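Local structure of protease Do-like 2, chloroplastic (4FLN) at residues B[440-445]-B[451-456]; B[376-381]-B[475-480]. The protein acts as a chloroplast serine protease that makes the primary cut in the photodamaged D1 protein of photosystem II. All blocks are in the same frame, centred on the assembly; numbering follows the deposited sequence.

Interaction 1: B[440-445]-B[451-456]; sequences LKFNGI and HHLAHL
The Phe442 ring lies against helix 450-459 obliquely, with CD2 3.9 Å from CB of Leu456 and CE2 equally near the carbonyl O of that leucine. Over one face, toward the rim, sits the CG of Asn443, the next residue in the chain, 3.6 Å above the plane; the rings of Phe442 and Phe467 also meet edge-to-face. The second flat group, the imidazole of His452, carries CD1 of Leu456 over one face near the rim, while Ile445 CG2 reaches its CE1 from an oblique direction at 4.3 Å.

In Phe442, CG anti to the backbone N (chi1 168°) sets the ring beside the carbonyl carbon, where its CD2 and CE2 reach Leu456; separately, CB meets Leu453 CD1 at 3.9 Å. Leu456 touches both ends of the turn, CB on the phenylalanine ring and CD1 4.0 Å from Ile445 CG2. With an alanine at Phe442, the CB and carbonyl O of Leu456 would probably lose the ring they lie against, and Phe467 its edge-to-face partner here.

A type I' turn from Phe442 to Ile445, closed by backbone bonds in both directions between those two residues, starts both side chains toward the helix. His452 ND1 is held by the backbone N of Arg448, and Asn443 OD1 by N of Val466. The contact therefore packs the hairpin of strands 437-442 and 445-446 against helix 450-459, beside strand 464-469 in the C-terminal PDZ domain.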
ATOM      1  N   LEU B 440     -11.529  37.338  13.372  1.00 49.23           N
ATOM      2  CA  LEU B 440     -12.374  37.658  14.518  1.00 49.59           C
ATOM      3  C   LEU B 440     -12.860  39.100  14.477  1.00 50.85           C
ATOM      4  O   LEU B 440     -14.055  39.359  14.446  1.00 58.09           O
ATOM      5  CB  LEU B 440     -11.630  37.379  15.820  1.00 49.60           C
ATOM      6  CG  LEU B 440     -11.136  35.932  15.887  1.00 50.60           C
ATOM      7  CD1 LEU B 440     -10.415  35.657  17.192  1.00 41.46           C
ATOM      8  CD2 LEU B 440     -12.299  34.954  15.678  1.00 49.63           C
ATOM      9  N   LYS B 441     -11.929  40.039  14.503  1.00 55.94           N
ATOM     10  CA  LYS B 441     -12.287  41.446  14.492  1.00 59.36           C
ATOM     11  C   LYS B 441     -11.807  42.163  13.241  1.00 58.64           C
ATOM     12  O   LYS B 441     -10.835  41.762  12.598  1.00 54.17           O
ATOM     13  CB  LYS B 441     -11.738  42.154  15.735  1.00 58.49           C
ATOM     14  CG  LYS B 441     -12.064  41.438  17.030  1.00 62.13           C
ATOM     15  CD  LYS B 441     -11.781  42.296  18.249  1.00 70.49           C
ATOM     16  CE  LYS B 441     -11.833  41.451  19.516  1.00 76.36           C
ATOM     17  NZ  LYS B 441     -12.080  42.259  20.744  1.00 80.09           N
ATOM     18  N   PHE B 442     -12.527  43.223  12.902  1.00 60.81           N
ATOM     19  CA  PHE B 442     -12.097  44.184  11.902  1.00 59.06           C
ATOM     20  C   PHE B 442     -12.177  45.566  12.530  1.00 56.22           C
ATOM     21  O   PHE B 442     -13.246  45.991  12.981  1.00 54.24           O
ATOM     22  CB  PHE B 442     -12.984  44.122  10.660  1.00 57.47           C
ATOM     23  CG  PHE B 442     -12.773  45.268   9.715  1.00 57.59           C
ATOM     24  CD1 PHE B 442     -11.887  45.158   8.656  1.00 59.14           C
ATOM     25  CD2 PHE B 442     -13.455  46.464   9.890  1.00 62.24           C
ATOM     26  CE1 PHE B 442     -11.690  46.216   7.787  1.00 63.21           C
ATOM     27  CE2 PHE B 442     -13.260  47.528   9.023  1.00 63.23           C
ATOM     28  CZ  PHE B 442     -12.379  47.403   7.970  1.00 63.16           C
ATOM     29  N   ASN B 443     -11.042  46.255  12.570  1.00 55.65           N
ATOM     30  CA  ASN B 443     -10.966  47.581  13.176  1.00 54.95           C
ATOM     31  C   ASN B 443     -11.656  47.630  14.540  1.00 53.97           C
ATOM     32  O   ASN B 443     -12.359  48.589  14.861  1.00 49.89           O
ATOM     33  CB  ASN B 443     -11.527  48.643  12.230  1.00 49.52           C
ATOM     34  CG  ASN B 443     -10.640  48.864  11.017  1.00 72.91           C
ATOM     35  OD1 ASN B 443      -9.689  48.112  10.780  1.00 81.55           O
ATOM     36  ND2 ASN B 443     -10.943  49.898  10.242  1.00 77.31           N
ATOM     37  N   GLY B 444     -11.452  46.577  15.328  1.00 51.01           N
ATOM     38  CA  GLY B 444     -11.975  46.504  16.679  1.00 57.74           C
ATOM     39  C   GLY B 444     -13.308  45.784  16.793  1.00 62.96           C
ATOM     40  O   GLY B 444     -13.703  45.370  17.883  1.00 64.72           O
ATOM     41  N   ILE B 445     -13.995  45.620  15.667  1.00 57.42           N
ATOM     42  CA  ILE B 445     -15.350  45.081  15.675  1.00 59.53           C
ATOM     43  C   ILE B 445     -15.446  43.580  15.402  1.00 62.92           C
ATOM     44  O   ILE B 445     -14.980  43.099  14.371  1.00 71.12           O
ATOM     45  CB  ILE B 445     -16.208  45.786  14.636  1.00 56.02           C
ATOM     46  CG1 ILE B 445     -16.024  47.296  14.743  1.00 53.58           C
ATOM     47  CG2 ILE B 445     -17.658  45.387  14.802  1.00 51.05           C
ATOM     48  CD1 ILE B 445     -16.983  48.071  13.885  1.00 52.05           C
ATOM     49  N   HIS B 451     -21.176  38.913   5.336  1.00 55.26           N
ATOM     50  CA  HIS B 451     -21.936  40.042   4.816  1.00 55.25           C
ATOM     51  C   HIS B 451     -21.635  41.243   5.705  1.00 51.51           C
ATOM     52  O   HIS B 451     -21.452  42.366   5.233  1.00 44.52           O
ATOM     53  CB  HIS B 451     -23.430  39.713   4.856  1.00 65.53           C
ATOM     54  CG  HIS B 451     -24.255  40.471   3.862  1.00 71.14           C
ATOM     55  ND1 HIS B 451     -24.524  41.816   3.986  1.00 71.62           N
ATOM     56  CD2 HIS B 451     -24.897  40.063   2.742  1.00 71.16           C
ATOM     57  CE1 HIS B 451     -25.282  42.207   2.978  1.00 69.32           C
ATOM     58  NE2 HIS B 451     -25.520  41.163   2.206  1.00 67.99           N
ATOM     59  N   HIS B 452     -21.583  40.983   7.006  1.00 56.40           N
ATOM     60  CA  HIS B 452     -21.188  41.973   7.994  1.00 56.86           C
ATOM     61  C   HIS B 452     -19.787  42.496   7.668  1.00 60.04           C
ATOM     62  O   HIS B 452     -19.585  43.704   7.488  1.00 55.12           O
ATOM     63  CB  HIS B 452     -21.195  41.336   9.382  1.00 51.95           C
ATOM     64  CG  HIS B 452     -20.932  42.299  10.494  1.00 56.81           C
ATOM     65  ND1 HIS B 452     -20.411  41.906  11.708  1.00 60.71           N
ATOM     66  CD2 HIS B 452     -21.116  43.637  10.578  1.00 53.81           C
ATOM     67  CE1 HIS B 452     -20.289  42.960  12.495  1.00 57.25           C
ATOM     68  NE2 HIS B 452     -20.706  44.024  11.831  1.00 57.27           N
ATOM     69  N   LEU B 453     -18.818  41.588   7.582  1.00 45.99           N
ATOM     70  CA  LEU B 453     -17.465  42.001   7.239  1.00 48.96           C
ATOM     71  C   LEU B 453     -17.485  42.873   5.996  1.00 55.57           C
ATOM     72  O   LEU B 453     -16.813  43.901   5.940  1.00 59.65           O
ATOM     73  CB  LEU B 453     -16.558  40.800   7.006  1.00 46.08           C
ATOM     74  CG  LEU B 453     -15.143  41.190   6.589  1.00 47.94           C
ATOM     75  CD1 LEU B 453     -14.458  41.961   7.713  1.00 45.63           C
ATOM     76  CD2 LEU B 453     -14.329  39.963   6.180  1.00 49.46           C
ATOM     77  N   ALA B 454     -18.267  42.460   5.004  1.00 57.81           N
ATOM     78  CA  ALA B 454     -18.351  43.175   3.735  1.00 65.57           C
ATOM     79  C   ALA B 454     -18.957  44.573   3.910  1.00 73.02           C
ATOM     80  O   ALA B 454     -18.551  45.532   3.245  1.00 73.15           O
ATOM     81  CB  ALA B 454     -19.144  42.362   2.728  1.00 62.58           C
ATOM     82  N   HIS B 455     -19.924  44.682   4.815  1.00 67.46           N
ATOM     83  CA  HIS B 455     -20.524  45.966   5.136  1.00 59.35           C
ATOM     84  C   HIS B 455     -19.548  46.874   5.875  1.00 61.84           C
ATOM     85  O   HIS B 455     -19.617  48.095   5.761  1.00 69.45           O
ATOM     86  CB  HIS B 455     -21.771  45.773   5.989  1.00 59.63           C
ATOM     87  CG  HIS B 455     -22.373  47.058   6.462  1.00 72.24           C
ATOM     88  ND1 HIS B 455     -22.384  47.432   7.790  1.00 75.48           N
ATOM     89  CD2 HIS B 455     -22.972  48.066   5.784  1.00 73.83           C
ATOM     90  CE1 HIS B 455     -22.971  48.609   7.909  1.00 77.39           C
ATOM     91  NE2 HIS B 455     -23.337  49.015   6.707  1.00 79.89           N
ATOM     92  N   LEU B 456     -18.648  46.278   6.643  1.00 58.68           N
ATOM     93  CA  LEU B 456     -17.689  47.055   7.411  1.00 51.24           C
ATOM     94  C   LEU B 456     -16.580  47.586   6.513  1.00 54.37           C
ATOM     95  O   LEU B 456     -16.127  48.713   6.680  1.00 55.41           O
ATOM     96  CB  LEU B 456     -17.134  46.233   8.577  1.00 55.97           C
ATOM     97  CG  LEU B 456     -18.173  45.944   9.668  1.00 59.50           C
ATOM     98  CD1 LEU B 456     -17.612  45.081  10.784  1.00 50.61           C
ATOM     99  CD2 LEU B 456     -18.696  47.245  10.230  1.00 58.32           C
TER

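Interaction 2: B[376-381]-B[475-480]; sequences AGLVFT and AVLERE
Leu378 and Leu477 adopt the same first torsion, with CG anti to the carbonyl carbon and beside the backbone N (chi1 -57° and -67°), and this helps bring the methyl ends of the two leucines together. There the two side chains run across one another at a slant, and CD1 of Leu378 comes to 4.0 Å from CD1 of Leu477. The other branch of Leu477 has a different partner: its CD2 meets the methyl CB of Ala376 at 3.5 Å. One leucine thus spans two residues of 376-381, a methyl for each, and the contact is wholly apolar.

The backbones stay well apart, the CA atoms of Ala376 and Leu477 being 7.6 Å from each other and those of Leu378 and Ala475 10.0 Å. Such spacing is that of side-chain packing across a core, not of neighbouring strands in a sheet. Strands 378-382 and 474-478 belong to one curled antiparallel sheet of the C-terminal PDZ domain but are not paired: 417-422, 437-442 and 464-469 come between them. The curl is consistent with Leu378 and Leu477 meeting inside the sheet although their strands are not neighbours.

Ala376 and Gly377 form the bend between strands 373-375 and 378-382, both with positive phi. Past Leu477 the chain turns into helix 479-493, with Glu478 at the N-cap position; Ser482 on that helix touches the side chains of both Ala376 and Leu477. Leu378 also packs on Leu419 and Val422 of strand 417-422. Farther along strand 474-478, the Val476 side chain packs on Ala266 of a second subunit, while the carboxylate OE1 of Glu478 forms a salt bridge with Lys463 NZ.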
ATOM      1  N   ALA B 376      -7.370  43.820  -0.690  1.00 60.36           N
ATOM      2  CA  ALA B 376      -5.919  43.881  -0.755  1.00 57.50           C
ATOM      3  C   ALA B 376      -5.337  42.497  -1.073  1.00 54.32           C
ATOM      4  O   ALA B 376      -4.239  42.137  -0.623  1.00 47.52           O
ATOM      5  CB  ALA B 376      -5.358  44.427   0.553  1.00 53.55           C
ATOM      6  N   GLY B 377      -6.078  41.722  -1.855  1.00 46.12           N
ATOM      7  CA  GLY B 377      -5.635  40.393  -2.222  1.00 45.56           C
ATOM      8  C   GLY B 377      -5.942  39.372  -1.142  1.00 54.82           C
ATOM      9  O   GLY B 377      -5.672  38.182  -1.325  1.00 61.60           O
ATOM     10  N   LEU B 378      -6.512  39.824  -0.021  1.00 45.08           N
ATOM     11  CA  LEU B 378      -6.878  38.897   1.051  1.00 52.55           C
ATOM     12  C   LEU B 378      -8.244  38.293   0.746  1.00 48.23           C
ATOM     13  O   LEU B 378      -9.253  38.994   0.689  1.00 46.60           O
ATOM     14  CB  LEU B 378      -6.899  39.577   2.429  1.00 51.17           C
ATOM     15  CG  LEU B 378      -5.679  40.307   3.012  1.00 51.04           C
ATOM     16  CD1 LEU B 378      -5.672  40.166   4.523  1.00 50.65           C
ATOM     17  CD2 LEU B 378      -4.361  39.836   2.423  1.00 46.60           C
ATOM     18  N   VAL B 379      -8.270  36.981   0.563  1.00 36.14           N
ATOM     19  CA  VAL B 379      -9.474  36.316   0.100  1.00 47.78           C
ATOM     20  C   VAL B 379     -10.231  35.674   1.255  1.00 53.25           C
ATOM     21  O   VAL B 379      -9.705  34.791   1.945  1.00 58.06           O
ATOM     22  CB  VAL B 379      -9.136  35.266  -0.975  1.00 53.62           C
ATOM     23  CG1 VAL B 379     -10.312  34.363  -1.234  1.00 43.96           C
ATOM     24  CG2 VAL B 379      -8.699  35.957  -2.253  1.00 63.02           C
ATOM     25  N   PHE B 380     -11.465  36.132   1.460  1.00 49.41           N
ATOM     26  CA  PHE B 380     -12.320  35.639   2.541  1.00 52.08           C
ATOM     27  C   PHE B 380     -13.512  34.789   2.047  1.00 51.68           C
ATOM     28  O   PHE B 380     -14.180  35.145   1.080  1.00 53.62           O
ATOM     29  CB  PHE B 380     -12.849  36.817   3.369  1.00 44.15           C
ATOM     30  CG  PHE B 380     -11.777  37.619   4.053  1.00 44.79           C
ATOM     31  CD1 PHE B 380     -11.121  37.121   5.163  1.00 48.30           C
ATOM     32  CD2 PHE B 380     -11.454  38.886   3.611  1.00 52.96           C
ATOM     33  CE1 PHE B 380     -10.153  37.858   5.807  1.00 45.20           C
ATOM     34  CE2 PHE B 380     -10.481  39.631   4.248  1.00 52.64           C
ATOM     35  CZ  PHE B 380      -9.828  39.113   5.348  1.00 49.74           C
ATOM     36  N   THR B 381     -13.761  33.662   2.707  1.00 41.20           N
ATOM     37  CA  THR B 381     -15.015  32.920   2.540  1.00 46.42           C
ATOM     38  C   THR B 381     -15.497  32.375   3.876  1.00 53.40           C
ATOM     39  O   THR B 381     -14.715  32.263   4.830  1.00 53.51           O
ATOM     40  CB  THR B 381     -14.890  31.709   1.603  1.00 45.26           C
ATOM     41  OG1 THR B 381     -13.626  31.075   1.816  1.00 55.17           O
ATOM     42  CG2 THR B 381     -15.020  32.112   0.167  1.00 44.72           C
ATOM     43  N   ALA B 475      -3.186  41.498  10.853  1.00 54.41           N
ATOM     44  CA  ALA B 475      -2.775  42.024   9.561  1.00 52.88           C
ATOM     45  C   ALA B 475      -3.249  43.454   9.429  1.00 54.12           C
ATOM     46  O   ALA B 475      -4.446  43.725   9.512  1.00 57.09           O
ATOM     47  CB  ALA B 475      -3.346  41.191   8.441  1.00 53.63           C
ATOM     48  N   VAL B 476      -2.316  44.374   9.227  1.00 42.20           N
ATOM     49  CA  VAL B 476      -2.698  45.751   8.998  1.00 51.73           C
ATOM     50  C   VAL B 476      -2.425  46.104   7.556  1.00 56.42           C
ATOM     51  O   VAL B 476      -1.380  45.750   7.012  1.00 47.27           O
ATOM     52  CB  VAL B 476      -1.959  46.732   9.931  1.00 51.26           C
ATOM     53  CG1 VAL B 476      -1.989  48.132   9.350  1.00 49.67           C
ATOM     54  CG2 VAL B 476      -2.587  46.720  11.315  1.00 45.26           C
ATOM     55  N   LEU B 477      -3.381  46.793   6.941  1.00 58.47           N
ATOM     56  CA  LEU B 477      -3.237  47.239   5.566  1.00 57.72           C
ATOM     57  C   LEU B 477      -3.690  48.673   5.436  1.00 62.86           C
ATOM     58  O   LEU B 477      -4.534  49.129   6.205  1.00 67.73           O
ATOM     59  CB  LEU B 477      -4.050  46.354   4.633  1.00 58.90           C
ATOM     60  CG  LEU B 477      -3.485  44.940   4.569  1.00 60.54           C
ATOM     61  CD1 LEU B 477      -4.495  43.943   5.098  1.00 61.79           C
ATOM     62  CD2 LEU B 477      -3.083  44.619   3.150  1.00 64.33           C
ATOM     63  N   GLU B 478      -3.123  49.383   4.465  1.00 66.55           N
ATOM     64  CA  GLU B 478      -3.498  50.773   4.219  1.00 74.51           C
ATOM     65  C   GLU B 478      -4.663  50.883   3.223  1.00 68.56           C
ATOM     66  O   GLU B 478      -4.576  50.388   2.094  1.00 56.10           O
ATOM     67  CB  GLU B 478      -2.292  51.563   3.720  1.00 81.28           C
ATOM     68  CG  GLU B 478      -2.282  52.996   4.185  1.00 95.52           C
ATOM     69  CD  GLU B 478      -1.412  53.886   3.321  1.00107.58           C
ATOM     70  OE1 GLU B 478      -1.862  55.009   2.997  1.00112.66           O
ATOM     71  OE2 GLU B 478      -0.287  53.465   2.970  1.00105.13           O
ATOM     72  N   ARG B 479      -5.745  51.540   3.639  1.00 69.80           N
ATOM     73  CA  ARG B 479      -6.961  51.614   2.821  1.00 72.62           C
ATOM     74  C   ARG B 479      -6.731  52.071   1.384  1.00 75.15           C
ATOM     75  O   ARG B 479      -7.112  51.376   0.442  1.00 71.69           O
ATOM     76  CB  ARG B 479      -8.017  52.511   3.474  1.00 70.27           C
ATOM     77  CG  ARG B 479      -9.053  51.749   4.280  1.00 76.19           C
ATOM     78  CD  ARG B 479     -10.265  52.598   4.620  1.00 70.18           C
ATOM     79  NE  ARG B 479     -10.855  53.184   3.426  1.00 73.20           N
ATOM     80  CZ  ARG B 479     -10.800  54.475   3.131  1.00 73.81           C
ATOM     81  NH1 ARG B 479     -10.194  55.320   3.950  1.00 70.02           N
ATOM     82  NH2 ARG B 479     -11.363  54.927   2.023  1.00 75.82           N
ATOM     83  N   GLU B 480      -6.111  53.236   1.217  1.00 76.91           N
ATOM     84  CA  GLU B 480      -6.027  53.855  -0.102  1.00 79.38           C
ATOM     85  C   GLU B 480      -5.206  53.013  -1.076  1.00 77.86           C
ATOM     86  O   GLU B 480      -5.577  52.862  -2.243  1.00 85.98           O
ATOM     87  CB  GLU B 480      -5.483  55.287  -0.004  1.00 82.06           C
TER

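How the interactions relate
Interactions 1 and 2 lie within the same C-terminal PDZ domain, their centres 12 Å apart, and both draw on its curled antiparallel sheet. Along the chain interaction 1 is nested inside the loop that interaction 2 closes: 376-381 comes first, then 440-445 and 451-456, and 475-480 last. The two sets of segments meet directly where Leu453 CD2 of helix 450-459 packs on Phe380 CD2 of strand 378-382 at 4.0 Å. This touch is consistent with both contacts belonging to one packed PDZ domain. Both lie away from the annotated charge-relay residues, and both are packing within the PDZ domain.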